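Local coordinates for type III CBASS phage resistance system CD-NTase-associated protein Cap8 (Pseudomonas aeruginosa, PDB 6P8P) that probably serves as a HORMA-domain regulator of a bacterial cGAS-like nucleotidyltransferase in CBASS immunity against bacteriophages, at residues I61-D66 with E94-D99. The protein carries 2 engineered substitutions. Numbering follows the deposited sequence.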
# COMPACT_ATOMS: atom_id res chain seq x y z
N ILE A 61 1.71 -10.36 12.56
CA ILE A 61 2.73 -9.32 12.52
C ILE A 61 3.65 -9.51 13.71
O ILE A 61 3.18 -9.67 14.85
CB ILE A 61 2.06 -7.93 12.55
CG1 ILE A 61 1.23 -7.72 11.30
CG2 ILE A 61 3.14 -6.88 12.74
CD1 ILE A 61 0.19 -6.61 11.43
N VAL A 62 4.95 -9.62 13.47
CA VAL A 62 5.89 -9.93 14.55
C VAL A 62 6.88 -8.81 14.74
O VAL A 62 7.66 -8.50 13.83
CB VAL A 62 6.64 -11.24 14.32
CG1 VAL A 62 7.54 -11.52 15.51
CG2 VAL A 62 5.66 -12.38 14.10
N ALA A 63 6.88 -8.22 15.94
CA ALA A 63 7.88 -7.23 16.33
C ALA A 63 8.93 -7.92 17.20
O ALA A 63 8.58 -8.71 18.08
CB ALA A 63 7.24 -6.09 17.10
N THR A 64 10.20 -7.64 16.90
CA THR A 64 11.36 -8.11 17.67
C THR A 64 12.14 -6.91 18.17
O THR A 64 12.15 -5.84 17.56
CB THR A 64 12.25 -9.03 16.82
OG1 THR A 64 12.64 -8.37 15.61
CG2 THR A 64 11.54 -10.32 16.46
N CYS A 65 12.81 -7.08 19.31
CA CYS A 65 13.51 -5.95 19.91
C CYS A 65 14.48 -6.51 20.95
O CYS A 65 14.58 -7.73 21.13
CB CYS A 65 12.53 -4.98 20.57
SG CYS A 65 11.74 -5.67 22.12
N ASP A 66 15.19 -5.61 21.63
CA ASP A 66 15.93 -5.95 22.85
C ASP A 66 14.89 -6.12 23.96
O ASP A 66 14.59 -5.21 24.74
CB ASP A 66 16.94 -4.86 23.21
CG ASP A 66 17.56 -5.08 24.58
OD1 ASP A 66 17.56 -6.22 25.07
OD2 ASP A 66 18.04 -4.08 25.18
N GLU A 94 8.94 -1.85 26.39
CA GLU A 94 9.17 -1.01 25.20
C GLU A 94 9.30 -1.92 23.98
O GLU A 94 10.33 -2.57 23.80
CB GLU A 94 10.42 -0.15 25.38
CG GLU A 94 10.75 0.71 24.15
CD GLU A 94 12.00 1.57 24.31
OE1 GLU A 94 12.51 1.67 25.45
OE2 GLU A 94 12.46 2.17 23.31
N PRO A 95 8.28 -2.01 23.12
CA PRO A 95 8.21 -3.13 22.18
C PRO A 95 9.18 -3.03 21.00
O PRO A 95 9.39 -4.03 20.30
CB PRO A 95 6.75 -3.09 21.70
CG PRO A 95 6.02 -2.23 22.65
CD PRO A 95 7.02 -1.23 23.14
N LEU A 96 9.76 -1.87 20.74
CA LEU A 96 10.77 -1.73 19.69
C LEU A 96 12.12 -1.27 20.25
O LEU A 96 12.91 -0.64 19.57
CB LEU A 96 10.28 -0.77 18.61
CG LEU A 96 8.99 -1.18 17.89
CD1 LEU A 96 8.62 -0.14 16.84
CD2 LEU A 96 9.09 -2.54 17.25
N LYS A 97 12.41 -1.66 21.48
CA LYS A 97 13.65 -1.24 22.13
C LYS A 97 14.87 -1.73 21.35
O LYS A 97 14.94 -2.89 20.93
CB LYS A 97 13.67 -1.79 23.55
CG LYS A 97 14.84 -1.27 24.39
CD LYS A 97 14.71 -1.84 25.80
CE LYS A 97 15.60 -1.09 26.77
NZ LYS A 97 16.99 -1.02 26.27
N GLY A 98 15.83 -0.83 21.16
CA GLY A 98 17.13 -1.26 20.66
C GLY A 98 17.08 -1.64 19.20
O GLY A 98 16.47 -0.95 18.37
N ASP A 99 17.71 -2.77 18.88
CA ASP A 99 17.85 -3.28 17.51
C ASP A 99 16.55 -4.00 17.15
O ASP A 99 16.41 -5.21 17.27
CB ASP A 99 19.05 -4.20 17.40
CG ASP A 99 19.22 -4.76 16.01
OD1 ASP A 99 18.69 -4.18 15.06
OD2 ASP A 99 19.89 -5.80 15.88
O HOH W 1 15.04 -7.44 16.02
O HOH W 2 11.80 -4.08 25.54
O HOH W 3 18.80 -1.64 23.98
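Cys65 pushes its side chain into the carbonyl-lined side of the turn formed by Glu94 to Lys97, illustrating how a strand end can be fitted to a loop largely through backbone atoms. Its CB lies 3.2 Å from Lys97 O and 3.3 Å from Pro95 O. With chi1 at 70°, SG stands between the backbone N and carbonyl carbon of its own residue, a position that brings it 3.4 Å from Pro95 O. The turn is a type I beta turn, closed by Lys97 N donating to Glu94 O. Immediately beyond the cysteine, Asp66 N donates to Lys97 O at 2.8 Å in a nearly straight bond (166° at the hydrogen). Deeper in, the methyl of Ala63 meets Leu96 CD2 at 4.0 Å, and helix 17-29 covers this side through Leu28, which touches both Ala63 and Pro95.

The outer side is looser and wetter. Asp66 and Lys97 run side by side in the same direction, but their salt bridge, OD2 to NZ at 3.4 Å, is long and weak, and doubtful because the aspartate has two conformers; in this one a water also links OD2 and NZ. A second water donates to both Asp66 O and Glu94 O, while a third joins Thr64 OG1 to Asp99 O. The carboxylates of Glu94 and Asp99 turn to other partners, Lys32 and Arg124 respectively.

Just before this junction, Val62 and Thr64 form backbone hydrogen bonds with Ser103 and Gly101. The contact thus fastens the loop leading into strand 101-106 over the end of its antiparallel neighbour 61-64, where these inner strands of the mixed, helix-covered beta-sheet of this HORMA domain meet their loops.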